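Globin (Chloroflexus aurantiacus, PDB 5D1V) binds heme and, as a group II truncated hemoglobin, probably binds oxygen reversibly at the heme iron and may serve as an oxygen carrier. Local coordinates at residues G12-Y24 / L41-M53. Numbering follows the deposited sequence.
Sequences GEATFRRIVDIFY and LEPGKEHQRLFLM. With HEM (protoporphyrin IX containing Fe), chain C.
Segments 13-24 and 42-53, of helices 13-28 and 42-55, pack with their axes 9.6 Å apart at closest approach and their directions 135° apart, V20 lying nearest R49 along the backbones. V20 is a knob seated in a hole formed by K45, Q48, R49 and L52: CG1, anti to the backbone N, meets K45 CG, while CG2 rests against R49 CA. K45 lies over one face of the Y24 ring, its CB 3.9 Å from the ring centroid in a CH-pi contact, and its extended chain carries NZ to a salt bridge with D21 OD1 at 2.8 Å, approached from above the carboxylate plane. At the edge of the same ring Q48 OE1 comes to 3.4 Å from Y24 CE1, a buried oxygen without a hydrogen-bond partner. The Y24 hydroxyl donates to a water that bonds L41 O and a heme propionate, O1D. A phenylalanine in place of Y24 would probably leave this water without its phenolic donor. The guanidinium groups of R17 and R49 stack with planes 18° apart; E13 OE2 forms a salt bridge to R49 NH1 at 3.3 Å and another, with a weak hydrogen bond, to R17 NH2, and E46 adds a second carboxylate for R49, which should offset the like charges. Beneath, M53 CA sits over the F16 ring face. These are the B and E helices of the two-over-two globin fold, the second lining the distal heme pocket through G44, H47, Q48 and F51; F16 and L52 also touch helix 105-119, F23 packs edge-to-face on W88, and L50 reaches helix 61-66.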
# COMPACT_ATOMS: atom_id res chain seq x y z
N GLY A 12 -16.82 -15.96 -8.37
CA GLY A 12 -16.32 -17.30 -8.60
C GLY A 12 -15.03 -17.42 -9.41
O GLY A 12 -14.17 -16.53 -9.43
N GLU A 13 -14.93 -18.56 -10.09
CA GLU A 13 -13.71 -18.98 -10.81
C GLU A 13 -13.18 -17.91 -11.75
O GLU A 13 -11.98 -17.63 -11.82
CB GLU A 13 -13.98 -20.25 -11.61
CG GLU A 13 -12.78 -20.77 -12.38
CD GLU A 13 -12.99 -22.15 -12.98
OE1 GLU A 13 -14.15 -22.58 -13.09
OE2 GLU A 13 -11.98 -22.80 -13.34
N ALA A 14 -14.09 -17.33 -12.51
CA ALA A 14 -13.72 -16.33 -13.48
C ALA A 14 -12.96 -15.17 -12.83
O ALA A 14 -11.99 -14.66 -13.39
CB ALA A 14 -14.95 -15.83 -14.18
N THR A 15 -13.35 -14.78 -11.63
CA THR A 15 -12.70 -13.67 -10.93
C THR A 15 -11.31 -14.07 -10.47
O THR A 15 -10.36 -13.31 -10.60
CB THR A 15 -13.56 -13.21 -9.77
OG1 THR A 15 -14.85 -12.82 -10.28
CG2 THR A 15 -12.95 -12.02 -9.05
N PHE A 16 -11.17 -15.28 -9.96
CA PHE A 16 -9.85 -15.75 -9.54
C PHE A 16 -8.88 -15.86 -10.72
O PHE A 16 -7.67 -15.63 -10.56
CB PHE A 16 -9.99 -17.06 -8.79
CG PHE A 16 -10.53 -16.87 -7.40
CD1 PHE A 16 -9.70 -16.48 -6.37
CD2 PHE A 16 -11.87 -17.02 -7.15
CE1 PHE A 16 -10.21 -16.27 -5.09
CE2 PHE A 16 -12.38 -16.80 -5.89
CZ PHE A 16 -11.56 -16.43 -4.86
N ARG A 17 -9.41 -16.16 -11.90
CA ARG A 17 -8.55 -16.24 -13.09
C ARG A 17 -7.99 -14.84 -13.37
O ARG A 17 -6.78 -14.69 -13.62
CB ARG A 17 -9.31 -16.78 -14.30
CG ARG A 17 -9.49 -18.29 -14.29
CD ARG A 17 -10.12 -18.77 -15.59
NE ARG A 17 -10.46 -20.20 -15.57
CZ ARG A 17 -9.62 -21.18 -15.87
NH1 ARG A 17 -8.38 -20.90 -16.24
NH2 ARG A 17 -10.01 -22.45 -15.82
N ARG A 18 -8.86 -13.82 -13.28
CA ARG A 18 -8.43 -12.43 -13.50
C ARG A 18 -7.37 -12.01 -12.45
O ARG A 18 -6.35 -11.40 -12.81
CB ARG A 18 -9.61 -11.44 -13.45
CG ARG A 18 -10.68 -11.68 -14.52
CD ARG A 18 -11.56 -10.45 -14.75
NE ARG A 18 -12.22 -9.99 -13.54
CZ ARG A 18 -13.34 -10.50 -13.05
NH1 ARG A 18 -13.94 -11.51 -13.67
NH2 ARG A 18 -13.86 -10.00 -11.94
N ILE A 19 -7.62 -12.33 -11.19
CA ILE A 19 -6.71 -12.00 -10.10
C ILE A 19 -5.34 -12.60 -10.38
O ILE A 19 -4.34 -11.91 -10.32
CB ILE A 19 -7.26 -12.49 -8.75
CG1 ILE A 19 -8.48 -11.67 -8.32
CG2 ILE A 19 -6.22 -12.37 -7.67
CD1 ILE A 19 -9.23 -12.26 -7.12
N VAL A 20 -5.30 -13.89 -10.67
CA VAL A 20 -4.02 -14.61 -10.77
C VAL A 20 -3.28 -14.19 -12.03
O VAL A 20 -2.06 -14.09 -12.01
CB VAL A 20 -4.23 -16.14 -10.71
CG1 VAL A 20 -2.94 -16.87 -10.99
CG2 VAL A 20 -4.79 -16.55 -9.36
N ASP A 21 -4.00 -13.94 -13.13
CA ASP A 21 -3.36 -13.44 -14.34
C ASP A 21 -2.61 -12.13 -14.05
O ASP A 21 -1.49 -11.92 -14.50
CB ASP A 21 -4.37 -13.19 -15.48
CG ASP A 21 -4.85 -14.47 -16.17
OD1 ASP A 21 -4.38 -15.59 -15.86
OD2 ASP A 21 -5.70 -14.34 -17.07
N ILE A 22 -3.25 -11.23 -13.32
CA ILE A 22 -2.68 -9.90 -13.10
C ILE A 22 -1.48 -10.04 -12.16
O ILE A 22 -0.42 -9.42 -12.34
CB ILE A 22 -3.75 -8.96 -12.55
CG1 ILE A 22 -4.77 -8.65 -13.65
CG2 ILE A 22 -3.13 -7.64 -12.09
CD1 ILE A 22 -6.04 -7.98 -13.12
N PHE A 23 -1.65 -10.88 -11.14
CA PHE A 23 -0.62 -11.11 -10.14
C PHE A 23 0.61 -11.69 -10.84
O PHE A 23 1.71 -11.18 -10.67
CB PHE A 23 -1.13 -12.02 -9.04
CG PHE A 23 -0.08 -12.45 -8.08
CD1 PHE A 23 0.40 -11.57 -7.13
CD2 PHE A 23 0.45 -13.73 -8.12
CE1 PHE A 23 1.36 -11.93 -6.23
CE2 PHE A 23 1.45 -14.11 -7.21
CZ PHE A 23 1.90 -13.20 -6.27
N TYR A 24 0.42 -12.74 -11.64
CA TYR A 24 1.57 -13.40 -12.26
C TYR A 24 2.27 -12.52 -13.29
O TYR A 24 3.49 -12.59 -13.44
CB TYR A 24 1.13 -14.73 -12.86
CG TYR A 24 1.52 -15.88 -11.96
CD1 TYR A 24 0.76 -16.21 -10.85
CD2 TYR A 24 2.67 -16.60 -12.19
CE1 TYR A 24 1.13 -17.23 -10.01
CE2 TYR A 24 3.05 -17.62 -11.37
CZ TYR A 24 2.28 -17.94 -10.26
OH TYR A 24 2.66 -18.98 -9.45
N LEU A 41 6.19 -21.08 -15.51
CA LEU A 41 5.31 -20.61 -14.43
C LEU A 41 3.94 -21.28 -14.41
O LEU A 41 3.23 -21.15 -13.43
CB LEU A 41 5.12 -19.10 -14.52
CG LEU A 41 6.39 -18.24 -14.45
CD1 LEU A 41 6.06 -16.79 -14.81
CD2 LEU A 41 7.03 -18.29 -13.09
N GLU A 42 3.57 -21.97 -15.48
CA GLU A 42 2.15 -22.34 -15.66
C GLU A 42 1.61 -23.34 -14.64
O GLU A 42 0.49 -23.16 -14.13
CB GLU A 42 1.90 -22.89 -17.06
CG GLU A 42 1.83 -21.82 -18.16
CD GLU A 42 0.76 -20.76 -17.92
OE1 GLU A 42 -0.38 -21.11 -17.51
OE2 GLU A 42 1.07 -19.57 -18.13
N PRO A 43 2.38 -24.41 -14.33
CA PRO A 43 1.80 -25.32 -13.33
C PRO A 43 1.55 -24.66 -11.99
O PRO A 43 0.50 -24.87 -11.39
CB PRO A 43 2.86 -26.42 -13.21
CG PRO A 43 3.63 -26.37 -14.48
CD PRO A 43 3.63 -24.94 -14.92
N GLY A 44 2.51 -23.88 -11.52
CA GLY A 44 2.40 -23.17 -10.25
C GLY A 44 1.30 -22.12 -10.26
O GLY A 44 0.61 -21.94 -9.25
N LYS A 45 1.13 -21.44 -11.39
CA LYS A 45 0.06 -20.47 -11.56
C LYS A 45 -1.30 -21.12 -11.36
O LYS A 45 -2.12 -20.60 -10.60
CB LYS A 45 0.15 -19.81 -12.94
CG LYS A 45 -0.87 -18.74 -13.20
CD LYS A 45 -0.70 -18.20 -14.63
CE LYS A 45 -1.80 -17.20 -14.94
NZ LYS A 45 -2.13 -17.13 -16.39
N GLU A 46 -1.51 -22.28 -11.98
CA GLU A 46 -2.78 -22.99 -11.83
C GLU A 46 -2.97 -23.44 -10.39
O GLU A 46 -4.08 -23.35 -9.85
CB GLU A 46 -2.88 -24.20 -12.78
CG GLU A 46 -4.19 -24.98 -12.54
CD GLU A 46 -4.48 -26.06 -13.55
OE1 GLU A 46 -3.51 -26.64 -14.09
OE2 GLU A 46 -5.68 -26.33 -13.78
N HIS A 47 -1.89 -23.91 -9.75
CA HIS A 47 -1.97 -24.36 -8.37
C HIS A 47 -2.35 -23.20 -7.48
O HIS A 47 -3.19 -23.36 -6.58
CB HIS A 47 -0.64 -24.99 -7.90
CG HIS A 47 -0.33 -26.28 -8.58
ND1 HIS A 47 0.96 -26.76 -8.74
CD2 HIS A 47 -1.14 -27.19 -9.16
CE1 HIS A 47 0.91 -27.90 -9.38
NE2 HIS A 47 -0.35 -28.19 -9.64
N GLN A 48 -1.78 -22.03 -7.73
CA GLN A 48 -2.13 -20.91 -6.88
C GLN A 48 -3.60 -20.51 -7.07
O GLN A 48 -4.31 -20.24 -6.08
CB GLN A 48 -1.24 -19.71 -7.15
CG GLN A 48 -1.46 -18.64 -6.07
CD GLN A 48 -0.89 -17.33 -6.44
OE1 GLN A 48 -1.14 -16.83 -7.53
NE2 GLN A 48 -0.10 -16.75 -5.53
N ARG A 49 -4.07 -20.44 -8.32
CA ARG A 49 -5.48 -20.15 -8.59
C ARG A 49 -6.40 -21.13 -7.87
O ARG A 49 -7.33 -20.71 -7.20
CB ARG A 49 -5.79 -20.16 -10.09
CG ARG A 49 -7.26 -19.83 -10.38
CD ARG A 49 -7.58 -19.82 -11.85
NE ARG A 49 -6.97 -20.95 -12.56
CZ ARG A 49 -7.56 -22.12 -12.80
NH1 ARG A 49 -8.82 -22.36 -12.42
NH2 ARG A 49 -6.87 -23.04 -13.44
N LEU A 50 -6.11 -22.44 -7.99
CA LEU A 50 -6.98 -23.44 -7.38
C LEU A 50 -6.98 -23.31 -5.85
O LEU A 50 -8.02 -23.46 -5.21
CB LEU A 50 -6.55 -24.84 -7.77
CG LEU A 50 -6.66 -25.11 -9.29
CD1 LEU A 50 -6.13 -26.49 -9.61
CD2 LEU A 50 -8.08 -24.95 -9.82
N PHE A 51 -5.82 -22.99 -5.28
CA PHE A 51 -5.75 -22.78 -3.85
C PHE A 51 -6.65 -21.63 -3.42
O PHE A 51 -7.42 -21.76 -2.48
CB PHE A 51 -4.33 -22.47 -3.36
CG PHE A 51 -4.33 -22.00 -1.94
CD1 PHE A 51 -4.63 -22.88 -0.91
CD2 PHE A 51 -4.17 -20.66 -1.63
CE1 PHE A 51 -4.69 -22.45 0.41
CE2 PHE A 51 -4.24 -20.20 -0.33
CZ PHE A 51 -4.50 -21.10 0.71
N LEU A 52 -6.52 -20.48 -4.09
CA LEU A 52 -7.32 -19.33 -3.72
C LEU A 52 -8.81 -19.66 -3.84
O LEU A 52 -9.62 -19.33 -2.95
CB LEU A 52 -6.97 -18.12 -4.57
CG LEU A 52 -5.54 -17.62 -4.36
CD1 LEU A 52 -5.18 -16.56 -5.42
CD2 LEU A 52 -5.33 -17.08 -2.95
N MET A 53 -9.17 -20.32 -4.93
CA MET A 53 -10.56 -20.70 -5.15
C MET A 53 -11.09 -21.53 -3.98
O MET A 53 -12.19 -21.30 -3.47
CB MET A 53 -10.70 -21.49 -6.46
CG MET A 53 -10.50 -20.63 -7.69
SD MET A 53 -10.36 -21.60 -9.20
CE MET A 53 -11.87 -22.52 -9.15
CHA HEM C . 3.79 -21.30 -4.61
CHB HEM C . 0.26 -19.11 -2.09
CHC HEM C . 3.52 -15.93 -0.35
CHD HEM C . 6.60 -17.46 -3.77
C1A HEM C . 2.57 -21.02 -4.05
C2A HEM C . 1.38 -21.85 -4.13
C3A HEM C . 0.42 -21.25 -3.42
C4A HEM C . 0.96 -20.01 -2.87
CMA HEM C . -1.06 -21.68 -3.17
CAA HEM C . 1.32 -23.20 -4.89
CBA HEM C . 1.41 -24.31 -3.82
CGA HEM C . 1.54 -25.64 -4.53
O1A HEM C . 2.59 -25.90 -5.16
O2A HEM C . 0.60 -26.46 -4.46
C1B HEM C . 0.84 -18.07 -1.38
C2B HEM C . 0.18 -17.21 -0.42
C3B HEM C . 1.11 -16.35 0.06
C4B HEM C . 2.35 -16.61 -0.60
CMB HEM C . -1.32 -17.31 -0.04
CAB HEM C . 1.00 -15.21 1.09
CBB HEM C . -0.21 -14.75 1.41
C1C HEM C . 4.64 -16.03 -1.14
C2C HEM C . 5.83 -15.20 -1.06
C3C HEM C . 6.67 -15.66 -2.02
C4C HEM C . 6.05 -16.75 -2.73
CMC HEM C . 6.04 -14.06 -0.02
CAC HEM C . 8.05 -15.11 -2.41
CBC HEM C . 8.21 -13.81 -2.18
C1D HEM C . 6.15 -18.67 -4.26
C2D HEM C . 6.85 -19.56 -5.18
C3D HEM C . 6.06 -20.63 -5.39
C4D HEM C . 4.85 -20.44 -4.63
CMD HEM C . 8.25 -19.30 -5.76
CAD HEM C . 6.35 -21.85 -6.28
CBD HEM C . 5.70 -21.60 -7.64
CGD HEM C . 5.89 -22.75 -8.57
O1D HEM C . 5.67 -22.54 -9.79
O2D HEM C . 6.27 -23.86 -8.10
NA HEM C . 2.28 -19.91 -3.26
NB HEM C . 2.16 -17.68 -1.46
NC HEM C . 4.83 -16.97 -2.14
ND HEM C . 4.95 -19.25 -3.95
FE HEM C . 3.57 -18.42 -2.73
O HOH W 1 4.58 -20.52 -10.85
O HOH W 2 2.86 -17.29 -4.43